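Local coordinates for DUF2520 domain-containing protein (Thermotoga maritima, PDB 2I76) that binds NADPH and is probably a dehydrogenase-like protein whose substrate and reaction are unknown, at residues T10-E19 and R39-G47; L174-L184 and Y233-L242. One frame throughout, in Å; residues are numbered along the deposited sequence.

Interaction 1 of 2, residues T10-E19 and R39-G47; sequences TGTLTRFFLE and RNLAEVYGG. With NDP (NADPH dihydro-nicotinamide-adenine-dinucleotide phosphate), chain C.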
loop_
_atom_site.group_PDB
_atom_site.type_symbol
_atom_site.label_atom_id
_atom_site.label_comp_id
_atom_site.label_asym_id
_atom_site.label_seq_id
_atom_site.Cartn_x
_atom_site.Cartn_y
_atom_site.Cartn_z
ATOM N N THR A 10 -3.114 -0.047 -31.324
ATOM C CA THR A 10 -4.467 0.220 -30.844
ATOM C C THR A 10 -4.707 -0.173 -29.381
ATOM O O THR A 10 -5.836 -0.442 -28.980
ATOM C CB THR A 10 -5.495 -0.520 -31.757
ATOM O OG1 THR A 10 -5.122 -1.902 -31.897
ATOM C CG2 THR A 10 -5.519 0.114 -33.148
ATOM N N GLY A 11 -3.647 -0.186 -28.580
ATOM C CA GLY A 11 -3.783 -0.551 -27.179
ATOM C C GLY A 11 -4.668 0.351 -26.327
ATOM O O GLY A 11 -4.861 1.529 -26.618
ATOM N N THR A 12 -5.208 -0.220 -25.258
ATOM C CA THR A 12 -6.069 0.502 -24.325
ATOM C C THR A 12 -5.449 1.850 -23.978
ATOM O O THR A 12 -6.146 2.840 -23.766
ATOM C CB THR A 12 -6.225 -0.294 -23.002
ATOM O OG1 THR A 12 -6.673 -1.628 -23.294
ATOM C CG2 THR A 12 -7.207 0.412 -22.042
ATOM N N LEU A 13 -4.122 1.869 -23.925
ATOM C CA LEU A 13 -3.388 3.069 -23.565
ATOM C C LEU A 13 -3.391 4.166 -24.625
ATOM O O LEU A 13 -3.208 5.339 -24.303
ATOM C CB LEU A 13 -1.946 2.697 -23.198
ATOM C CG LEU A 13 -1.116 3.824 -22.581
ATOM C CD1 LEU A 13 -1.933 4.495 -21.495
ATOM C CD2 LEU A 13 0.180 3.289 -22.012
ATOM N N THR A 14 -3.590 3.812 -25.890
ATOM C CA THR A 14 -3.602 4.843 -26.917
ATOM C C THR A 14 -4.981 5.486 -26.926
ATOM O O THR A 14 -5.121 6.689 -27.158
ATOM C CB THR A 14 -3.276 4.271 -28.307
ATOM O OG1 THR A 14 -4.285 3.334 -28.679
ATOM C CG2 THR A 14 -1.928 3.564 -28.290
ATOM N N ARG A 15 -6.001 4.678 -26.663
ATOM C CA ARG A 15 -7.355 5.204 -26.617
ATOM C C ARG A 15 -7.341 6.285 -25.554
ATOM O O ARG A 15 -8.159 7.202 -25.569
ATOM C CB ARG A 15 -8.371 4.110 -26.254
ATOM C CG ARG A 15 -8.648 3.141 -27.375
ATOM C CD ARG A 15 -9.739 2.164 -27.010
ATOM N NE ARG A 15 -10.091 1.302 -28.137
ATOM C CZ ARG A 15 -10.487 0.036 -28.017
ATOM N NH1 ARG A 15 -10.582 -0.532 -26.812
ATOM N NH2 ARG A 15 -10.782 -0.666 -29.103
ATOM N N PHE A 16 -6.382 6.185 -24.643
ATOM C CA PHE A 16 -6.259 7.151 -23.571
ATOM C C PHE A 16 -5.750 8.486 -24.090
ATOM O O PHE A 16 -6.474 9.473 -24.060
ATOM C CB PHE A 16 -5.322 6.616 -22.494
ATOM C CG PHE A 16 -5.175 7.526 -21.324
ATOM C CD1 PHE A 16 -6.264 7.827 -20.533
ATOM C CD2 PHE A 16 -3.946 8.106 -21.029
ATOM C CE1 PHE A 16 -6.144 8.709 -19.460
ATOM C CE2 PHE A 16 -3.812 8.993 -19.957
ATOM C CZ PHE A 16 -4.914 9.294 -19.167
ATOM N N PHE A 17 -4.514 8.529 -24.574
ATOM C CA PHE A 17 -3.960 9.784 -25.086
ATOM C C PHE A 17 -4.819 10.396 -26.194
ATOM O O PHE A 17 -4.904 11.621 -26.327
ATOM C CB PHE A 17 -2.541 9.578 -25.610
ATOM C CG PHE A 17 -1.529 9.318 -24.537
ATOM C CD1 PHE A 17 -1.111 8.013 -24.248
ATOM C CD2 PHE A 17 -0.936 10.375 -23.863
ATOM C CE1 PHE A 17 -0.104 7.761 -23.306
ATOM C CE2 PHE A 17 0.066 10.142 -22.924
ATOM C CZ PHE A 17 0.487 8.824 -22.647
ATOM N N LEU A 18 -5.441 9.541 -26.999
ATOM C CA LEU A 18 -6.308 10.011 -28.066
ATOM C C LEU A 18 -7.438 10.824 -27.429
ATOM O O LEU A 18 -7.529 12.046 -27.587
ATOM C CB LEU A 18 -6.914 8.827 -28.827
ATOM C CG LEU A 18 -6.115 8.083 -29.900
ATOM C CD1 LEU A 18 -6.957 6.949 -30.484
ATOM C CD2 LEU A 18 -5.726 9.046 -30.994
ATOM N N GLU A 19 -8.295 10.120 -26.702
ATOM C CA GLU A 19 -9.432 10.721 -26.024
ATOM C C GLU A 19 -9.109 12.076 -25.394
ATOM O O GLU A 19 -9.804 13.065 -25.635
ATOM C CB GLU A 19 -9.940 9.770 -24.942
ATOM C CG GLU A 19 -11.227 10.211 -24.276
ATOM C CD GLU A 19 -12.397 10.208 -25.226
ATOM O OE1 GLU A 19 -12.456 11.101 -26.099
ATOM O OE2 GLU A 19 -13.250 9.303 -25.099
ATOM N N ARG A 39 -8.605 1.312 -38.289
ATOM C CA ARG A 39 -9.721 2.035 -38.877
ATOM C C ARG A 39 -10.802 2.366 -37.857
ATOM O O ARG A 39 -11.570 3.310 -38.044
ATOM C CB ARG A 39 -10.359 1.221 -40.007
ATOM C CG ARG A 39 -9.771 1.433 -41.397
ATOM C CD ARG A 39 -10.800 1.035 -42.446
ATOM N NE ARG A 39 -10.260 0.207 -43.529
ATOM C CZ ARG A 39 -9.557 0.663 -44.565
ATOM N NH1 ARG A 39 -9.289 1.961 -44.681
ATOM N NH2 ARG A 39 -9.136 -0.180 -45.503
ATOM N N ASN A 40 -10.883 1.586 -36.786
ATOM C CA ASN A 40 -11.907 1.850 -35.786
ATOM C C ASN A 40 -11.551 3.018 -34.892
ATOM O O ASN A 40 -12.408 3.839 -34.566
ATOM C CB ASN A 40 -12.181 0.618 -34.923
ATOM C CG ASN A 40 -13.166 0.914 -33.812
ATOM O OD1 ASN A 40 -12.775 1.147 -32.669
ATOM N ND2 ASN A 40 -14.453 0.941 -34.150
ATOM N N LEU A 41 -10.289 3.097 -34.491
ATOM C CA LEU A 41 -9.859 4.193 -33.639
ATOM C C LEU A 41 -9.783 5.473 -34.467
ATOM O O LEU A 41 -9.931 6.570 -33.935
ATOM C CB LEU A 41 -8.513 3.867 -32.996
ATOM C CG LEU A 41 -8.497 2.533 -32.258
ATOM C CD1 LEU A 41 -7.178 2.400 -31.569
ATOM C CD2 LEU A 41 -9.621 2.450 -31.250
ATOM N N ALA A 42 -9.562 5.328 -35.773
ATOM C CA ALA A 42 -9.526 6.493 -36.659
ATOM C C ALA A 42 -10.976 6.991 -36.805
ATOM O O ALA A 42 -11.240 8.193 -36.914
ATOM C CB ALA A 42 -8.956 6.110 -38.026
ATOM N N GLU A 43 -11.909 6.040 -36.794
ATOM C CA GLU A 43 -13.338 6.326 -36.901
ATOM C C GLU A 43 -13.833 7.075 -35.660
ATOM O O GLU A 43 -14.736 7.913 -35.737
ATOM C CB GLU A 43 -14.117 5.018 -37.032
ATOM C CG GLU A 43 -15.610 5.193 -37.217
ATOM C CD GLU A 43 -16.362 3.891 -37.033
ATOM O OE1 GLU A 43 -16.016 2.902 -37.720
ATOM O OE2 GLU A 43 -17.298 3.852 -36.200
ATOM N N VAL A 44 -13.228 6.765 -34.518
ATOM C CA VAL A 44 -13.605 7.377 -33.256
ATOM C C VAL A 44 -12.763 8.598 -32.898
ATOM O O VAL A 44 -13.145 9.393 -32.037
ATOM C CB VAL A 44 -13.498 6.345 -32.117
ATOM C CG1 VAL A 44 -13.939 6.960 -30.802
ATOM C CG2 VAL A 44 -14.337 5.122 -32.457
ATOM N N TYR A 45 -11.616 8.755 -33.551
ATOM C CA TYR A 45 -10.757 9.890 -33.238
ATOM C C TYR A 45 -10.261 10.662 -34.464
ATOM O O TYR A 45 -10.283 11.894 -34.463
ATOM C CB TYR A 45 -9.568 9.426 -32.385
ATOM C CG TYR A 45 -9.944 8.697 -31.098
ATOM C CD1 TYR A 45 -10.200 7.319 -31.093
ATOM C CD2 TYR A 45 -10.027 9.377 -29.888
ATOM C CE1 TYR A 45 -10.525 6.636 -29.910
ATOM C CE2 TYR A 45 -10.351 8.705 -28.701
ATOM C CZ TYR A 45 -10.597 7.335 -28.722
ATOM O OH TYR A 45 -10.908 6.671 -27.558
ATOM N N GLY A 46 -9.798 9.954 -35.493
ATOM C CA GLY A 46 -9.355 10.634 -36.702
ATOM C C GLY A 46 -7.970 10.329 -37.245
ATOM O O GLY A 46 -7.004 10.971 -36.853
ATOM N N GLY A 47 -7.874 9.375 -38.169
ATOM C CA GLY A 47 -6.583 9.025 -38.745
ATOM C C GLY A 47 -6.661 8.059 -39.923
ATOM O O GLY A 47 -7.561 8.167 -40.755
HETATM P PA NDP C . -1.144 -3.922 -25.089
HETATM O O1A NDP C . -2.488 -3.540 -24.715
HETATM O O2A NDP C . -0.660 -5.353 -25.069
HETATM O O5B NDP C . -0.872 -3.302 -26.551
HETATM C C5B NDP C . -1.658 -3.801 -27.613
HETATM C C4B NDP C . -1.166 -3.064 -28.833
HETATM O O4B NDP C . 0.231 -3.494 -29.034
HETATM C C3B NDP C . -1.901 -3.427 -30.055
HETATM O O3B NDP C . -2.040 -2.275 -30.875
HETATM C C2B NDP C . -1.121 -4.478 -30.705
HETATM O O2B NDP C . -1.334 -4.835 -32.077
HETATM C C1B NDP C . 0.271 -4.094 -30.336
HETATM N N9A NDP C . 1.126 -5.328 -30.378
HETATM C C8A NDP C . 1.123 -6.443 -29.492
HETATM N N7A NDP C . 2.012 -7.345 -29.860
HETATM C C5A NDP C . 2.615 -6.872 -30.987
HETATM C C6A NDP C . 3.651 -7.361 -31.861
HETATM N N6A NDP C . 4.221 -8.556 -31.627
HETATM N N1A NDP C . 4.044 -6.603 -32.952
HETATM C C2A NDP C . 3.460 -5.379 -33.193
HETATM N N3A NDP C . 2.479 -4.829 -32.424
HETATM C C4A NDP C . 2.101 -5.627 -31.322
HETATM O O3 NDP C . -0.109 -3.047 -24.329
HETATM P PN NDP C . 0.662 -2.570 -22.951
HETATM O O1N NDP C . 1.150 -3.928 -22.689
HETATM O O2N NDP C . -0.525 -2.002 -22.228
HETATM O O5D NDP C . 1.793 -1.462 -22.958
HETATM C C5D NDP C . 2.256 -0.819 -24.179
HETATM C C4D NDP C . 3.344 0.207 -23.742
HETATM O O4D NDP C . 2.779 1.082 -22.759
HETATM C C3D NDP C . 4.575 -0.427 -23.088
HETATM O O3D NDP C . 5.738 0.250 -23.571
HETATM C C2D NDP C . 4.332 -0.292 -21.593
HETATM O O2D NDP C . 5.548 -0.357 -20.865
HETATM C C1D NDP C . 3.560 1.078 -21.550
HETATM N N1N NDP C . 2.642 1.240 -20.352
HETATM C C2N NDP C . 1.531 0.329 -20.157
HETATM C C3N NDP C . 0.695 0.565 -18.961
HETATM C C7N NDP C . -0.457 -0.306 -18.672
HETATM O O7N NDP C . -1.189 -0.171 -17.652
HETATM N N7N NDP C . -0.781 -1.325 -19.520
HETATM C C4N NDP C . 1.031 1.645 -18.094
HETATM C C5N NDP C . 2.097 2.498 -18.303
HETATM C C6N NDP C . 2.907 2.300 -19.428
HETATM P P2B NDP C . -2.358 -4.202 -33.041
HETATM O O1X NDP C . -2.131 -4.991 -34.256
HETATM O O2X NDP C . -2.035 -2.768 -33.243
HETATM O O3X NDP C . -3.777 -4.371 -32.510
#
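The ring of Tyr45 is held between a leucine of the facing helix and the valine just before it in the chain: Leu18 lays CD1 over one face, 3.5 Å from the ring centroid in a CH-pi contact, while CG1 of Val44 lies over the opposite face. CG of Tyr45 stands beside its own backbone N (chi1 -56°), which carries the ring from the end of helix 35-44 across to the last turn of helix 12-19. There CE2 lies 3.2 Å from the backbone N of Glu19, and the phenol OH comes up beside the aliphatic root of Arg15, 3.8 Å from its CB. Leu41, one turn earlier, divides its two methyls. CD1 meets CG2 of Thr10, while CD2 meets the guanidinium of Arg15 at its edge, 3.4 Å from NE. The extended Arg15 chain crosses this leucine at about a right angle and is exposed, whereas Leu41 and Leu18 are buried, with Ile30 and Phe7 of the neighbouring strands beneath them.

Thr10 turns its other branch to the cofactor. OG1, set between the backbone N and the carbonyl carbon (chi1 51°), shares a hydrogen bond of 3.3 Å with the ribose hydroxyl O3B of NADPH and also comes close to the 2'-phosphate, to which its backbone N gives a weak bond. At the start of helix 12-19, Thr14 OG1 donates to Gly11 O in the carbonyl plane at 2.8 Å; the same oxygen also accepts from Thr14 N, tying the first turn together. The two helix segments run nearly parallel, their axes 11.4 Å apart and inclined by 21°. Strand 6-8, the tight turn at Thr10 and Gly11, helix 12-19 and strand 30-31 form the beta-alpha-beta unit of a Rossmann fold, which here receives the adenosine ribose and 2'-phosphate of NADPH.

Interaction 2 of 2, residues L174-L184 and Y233-L242; sequences LAYLSKRIYTL and YEKIFGNTVL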
loop_
_atom_site.group_PDB
_atom_site.type_symbol
_atom_site.label_atom_id
_atom_site.label_comp_id
_atom_site.label_asym_id
_atom_site.label_seq_id
_atom_site.Cartn_x
_atom_site.Cartn_y
_atom_site.Cartn_z
ATOM N N LEU A 174 3.030 -9.509 0.496
ATOM C CA LEU A 174 2.577 -9.322 1.864
ATOM C C LEU A 174 1.135 -9.828 1.975
ATOM O O LEU A 174 0.760 -10.476 2.956
ATOM C CB LEU A 174 2.683 -7.844 2.270
ATOM C CG LEU A 174 4.087 -7.216 2.236
ATOM C CD1 LEU A 174 4.032 -5.752 2.618
ATOM C CD2 LEU A 174 4.990 -7.946 3.200
ATOM N N ALA A 175 0.327 -9.546 0.962
ATOM C CA ALA A 175 -1.055 -9.999 0.970
ATOM C C ALA A 175 -1.070 -11.530 0.976
ATOM O O ALA A 175 -1.928 -12.161 1.584
ATOM C CB ALA A 175 -1.789 -9.464 -0.262
ATOM N N TYR A 176 -0.090 -12.122 0.306
ATOM C CA TYR A 176 0.015 -13.576 0.188
ATOM C C TYR A 176 0.318 -14.233 1.532
ATOM O O TYR A 176 -0.337 -15.199 1.941
ATOM C CB TYR A 176 1.108 -13.891 -0.829
ATOM C CG TYR A 176 1.530 -15.338 -0.908
ATOM C CD1 TYR A 176 0.836 -16.258 -1.712
ATOM C CD2 TYR A 176 2.694 -15.778 -0.250
ATOM C CE1 TYR A 176 1.306 -17.573 -1.866
ATOM C CE2 TYR A 176 3.164 -17.085 -0.399
ATOM C CZ TYR A 176 2.471 -17.967 -1.210
ATOM O OH TYR A 176 2.971 -19.229 -1.387
ATOM N N LEU A 177 1.324 -13.696 2.213
ATOM C CA LEU A 177 1.719 -14.205 3.516
ATOM C C LEU A 177 0.568 -14.193 4.517
ATOM O O LEU A 177 0.369 -15.172 5.233
ATOM C CB LEU A 177 2.880 -13.385 4.073
ATOM C CG LEU A 177 4.237 -13.749 3.485
ATOM C CD1 LEU A 177 5.277 -12.760 3.984
ATOM C CD2 LEU A 177 4.607 -15.180 3.880
ATOM N N SER A 178 -0.178 -13.092 4.569
ATOM C CA SER A 178 -1.293 -12.978 5.495
ATOM C C SER A 178 -2.467 -13.878 5.133
ATOM O O SER A 178 -3.037 -14.544 6.001
ATOM C CB SER A 178 -1.775 -11.546 5.550
ATOM O OG SER A 178 -0.725 -10.701 5.935
ATOM N N LYS A 179 -2.845 -13.893 3.860
ATOM C CA LYS A 179 -3.959 -14.731 3.439
ATOM C C LYS A 179 -3.635 -16.161 3.786
ATOM O O LYS A 179 -4.512 -16.954 4.113
ATOM C CB LYS A 179 -4.197 -14.631 1.936
ATOM C CG LYS A 179 -5.113 -15.721 1.393
ATOM C CD LYS A 179 -5.347 -15.536 -0.084
ATOM C CE LYS A 179 -6.391 -16.508 -0.592
ATOM N NZ LYS A 179 -6.694 -16.299 -2.040
ATOM N N ARG A 180 -2.359 -16.491 3.715
ATOM C CA ARG A 180 -1.959 -17.842 4.028
ATOM C C ARG A 180 -2.236 -18.162 5.486
ATOM O O ARG A 180 -2.759 -19.237 5.798
ATOM C CB ARG A 180 -0.476 -18.069 3.674
ATOM C CG ARG A 180 -0.263 -18.420 2.180
ATOM C CD ARG A 180 1.156 -18.854 1.874
ATOM N NE ARG A 180 1.597 -19.918 2.765
ATOM C CZ ARG A 180 2.868 -20.268 2.925
ATOM N NH1 ARG A 180 3.821 -19.634 2.246
ATOM N NH2 ARG A 180 3.190 -21.238 3.777
ATOM N N ILE A 181 -1.922 -17.231 6.382
ATOM C CA ILE A 181 -2.153 -17.495 7.795
ATOM C C ILE A 181 -3.598 -17.257 8.228
ATOM O O ILE A 181 -3.996 -17.731 9.280
ATOM C CB ILE A 181 -1.161 -16.700 8.710
ATOM C CG1 ILE A 181 -1.851 -15.501 9.337
ATOM C CG2 ILE A 181 0.068 -16.283 7.927
ATOM C CD1 ILE A 181 -2.445 -15.814 10.699
ATOM N N TYR A 182 -4.379 -16.533 7.430
ATOM C CA TYR A 182 -5.785 -16.309 7.768
ATOM C C TYR A 182 -6.552 -17.549 7.419
ATOM O O TYR A 182 -7.565 -17.862 8.046
ATOM C CB TYR A 182 -6.381 -15.127 7.004
ATOM C CG TYR A 182 -6.119 -13.821 7.700
ATOM C CD1 TYR A 182 -6.102 -12.623 6.998
ATOM C CD2 TYR A 182 -5.827 -13.793 9.068
ATOM C CE1 TYR A 182 -5.788 -11.431 7.637
ATOM C CE2 TYR A 182 -5.519 -12.620 9.708
ATOM C CZ TYR A 182 -5.494 -11.438 8.993
ATOM O OH TYR A 182 -5.141 -10.270 9.634
ATOM N N THR A 183 -6.051 -18.256 6.412
ATOM C CA THR A 183 -6.664 -19.488 5.958
ATOM C C THR A 183 -6.227 -20.629 6.867
ATOM O O THR A 183 -6.894 -21.655 6.961
ATOM C CB THR A 183 -6.259 -19.774 4.523
ATOM O OG1 THR A 183 -4.836 -19.686 4.413
ATOM C CG2 THR A 183 -6.897 -18.753 3.591
ATOM N N LEU A 184 -5.107 -20.438 7.550
ATOM C CA LEU A 184 -4.604 -21.444 8.478
ATOM C C LEU A 184 -5.510 -21.365 9.707
ATOM O O LEU A 184 -5.604 -22.300 10.502
ATOM C CB LEU A 184 -3.163 -21.109 8.858
ATOM C CG LEU A 184 -2.221 -22.245 9.234
ATOM C CD1 LEU A 184 -2.197 -23.294 8.138
ATOM C CD2 LEU A 184 -0.835 -21.660 9.437
ATOM N N TYR A 233 6.370 -16.563 13.240
ATOM C CA TYR A 233 6.595 -16.446 11.805
ATOM C C TYR A 233 7.445 -17.617 11.327
ATOM O O TYR A 233 7.142 -18.232 10.301
ATOM C CB TYR A 233 7.310 -15.122 11.485
ATOM C CG TYR A 233 7.511 -14.837 10.000
ATOM C CD1 TYR A 233 6.522 -14.206 9.246
ATOM C CD2 TYR A 233 8.705 -15.175 9.360
ATOM C CE1 TYR A 233 6.717 -13.907 7.888
ATOM C CE2 TYR A 233 8.912 -14.885 8.001
ATOM C CZ TYR A 233 7.915 -14.246 7.272
ATOM O OH TYR A 233 8.124 -13.923 5.946
ATOM N N GLU A 234 8.504 -17.924 12.073
ATOM C CA GLU A 234 9.380 -19.018 11.694
ATOM C C GLU A 234 8.543 -20.285 11.685
ATOM O O GLU A 234 8.563 -21.052 10.717
ATOM C CB GLU A 234 10.533 -19.162 12.689
ATOM C CG GLU A 234 11.699 -19.994 12.150
ATOM C CD GLU A 234 12.746 -20.379 13.212
ATOM O OE1 GLU A 234 13.291 -19.483 13.900
ATOM O OE2 GLU A 234 13.040 -21.587 13.348
ATOM N N LYS A 235 7.790 -20.480 12.767
ATOM C CA LYS A 235 6.914 -21.639 12.938
ATOM C C LYS A 235 5.976 -21.870 11.755
ATOM O O LYS A 235 5.701 -23.007 11.380
ATOM C CB LYS A 235 6.076 -21.473 14.215
ATOM C CG LYS A 235 6.684 -22.085 15.484
ATOM C CD LYS A 235 5.977 -21.585 16.762
ATOM C CE LYS A 235 6.005 -22.615 17.911
ATOM N NZ LYS A 235 7.367 -23.053 18.316
ATOM N N ILE A 236 5.501 -20.787 11.157
ATOM C CA ILE A 236 4.555 -20.880 10.048
ATOM C C ILE A 236 5.125 -20.970 8.626
ATOM O O ILE A 236 4.543 -21.635 7.757
ATOM C CB ILE A 236 3.560 -19.686 10.098
ATOM C CG1 ILE A 236 2.885 -19.639 11.478
ATOM C CG2 ILE A 236 2.536 -19.812 8.973
ATOM C CD1 ILE A 236 1.813 -18.578 11.639
ATOM N N PHE A 237 6.260 -20.322 8.384
ATOM C CA PHE A 237 6.816 -20.321 7.039
ATOM C C PHE A 237 8.176 -20.975 6.839
ATOM O O PHE A 237 8.702 -20.970 5.729
ATOM C CB PHE A 237 6.880 -18.887 6.524
ATOM C CG PHE A 237 5.573 -18.139 6.627
ATOM C CD1 PHE A 237 5.415 -17.118 7.561
ATOM C CD2 PHE A 237 4.517 -18.416 5.742
ATOM C CE1 PHE A 237 4.238 -16.383 7.604
ATOM C CE2 PHE A 237 3.334 -17.686 5.777
ATOM C CZ PHE A 237 3.193 -16.666 6.705
ATOM N N GLY A 238 8.763 -21.522 7.897
ATOM C CA GLY A 238 10.056 -22.165 7.737
ATOM C C GLY A 238 11.266 -21.325 8.104
ATOM O O GLY A 238 12.259 -21.859 8.609
ATOM N N ASN A 239 11.215 -20.023 7.839
ATOM C CA ASN A 239 12.341 -19.173 8.191
ATOM C C ASN A 239 11.876 -17.816 8.669
ATOM O O ASN A 239 10.678 -17.594 8.846
ATOM C CB ASN A 239 13.326 -19.031 7.016
ATOM C CG ASN A 239 12.697 -18.435 5.785
ATOM O OD1 ASN A 239 12.374 -17.248 5.751
ATOM N ND2 ASN A 239 12.517 -19.255 4.761
ATOM N N THR A 240 12.826 -16.912 8.880
ATOM C CA THR A 240 12.513 -15.576 9.365
ATOM C C THR A 240 13.162 -14.504 8.494
ATOM O O THR A 240 13.194 -13.321 8.853
ATOM C CB THR A 240 13.012 -15.411 10.794
ATOM O OG1 THR A 240 14.449 -15.405 10.797
ATOM C CG2 THR A 240 12.499 -16.563 11.666
ATOM N N VAL A 241 13.679 -14.932 7.346
ATOM C CA VAL A 241 14.325 -14.027 6.405
ATOM C C VAL A 241 13.545 -12.754 6.123
ATOM O O VAL A 241 14.010 -11.676 6.454
ATOM C CB VAL A 241 14.593 -14.717 5.057
ATOM C CG1 VAL A 241 15.097 -13.706 4.047
ATOM C CG2 VAL A 241 15.608 -15.812 5.239
ATOM N N LEU A 242 12.372 -12.877 5.503
ATOM C CA LEU A 242 11.581 -11.699 5.170
ATOM C C LEU A 242 11.158 -10.924 6.404
ATOM O O LEU A 242 11.197 -9.694 6.423
ATOM C CB LEU A 242 10.335 -12.075 4.371
ATOM C CG LEU A 242 9.616 -10.804 3.899
ATOM C CD1 LEU A 242 9.898 -10.577 2.436
ATOM C CD2 LEU A 242 8.126 -10.912 4.140
#
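Two helices of the largely helical C-terminal part, within the DUF2520 family region and probably related to the C-terminal domain of 6-phosphogluconate dehydrogenase, meet almost perpendicularly here: the axes of 174-183 and 233-237 cross at 84°. Apolar contacts dominate. Leu177 forks between two partners, its CD2 over one face of the Phe237 ring, 3.6 Å from the centroid in a CH-pi contact, and its CD1 3.4 Å from Leu242 CD2, at the start of the next helix. CD1 also meets the Tyr233 ring at its edge, near OH. Ile181 CG2 touches Phe237 CZ at 3.4 Å, and Ile236 lays CG2 over the centre of the opposite face of that ring. An alanine in place of Phe237 would probably open a gap between Leu177 and Ile236 and take away the ring edge against which the Arg180 guanidinium lies.

Polar groups lie at the margin. Arg180 CD lies over one face of the Tyr176 ring, whose OH bonds Glu252 of the second subunit, and a bend at chi3 (52°) then turns the guanidinium toward Phe237. It stands upright to the Phe237 ring, planes 89° apart, presenting its face to the ring's edge, with Arg180 NH2 3.7 Å from Phe237 CD2.

Interactions 1 and 2 belong to different halves of the chain, on opposite sides of its centre, with nearest atoms about 25 Å apart, and share no helix. Both are partly buried and bury similar areas. Residues 10-19 and 39-47 bring nearly parallel helices together against parallel strands 6-8 and 30-31 of the nucleotide-binding half, so that leucine packing runs straight into cofactor contacts, and no other protein chain touches them. Residues 174-184 and 233-242 join steeply crossed helices away from the annotated sites, with a more aromatic and aliphatic chemistry, and their surroundings include the second subunit. In each contact a leucine methyl lies over an aromatic face and an arginine occupies the outer margin.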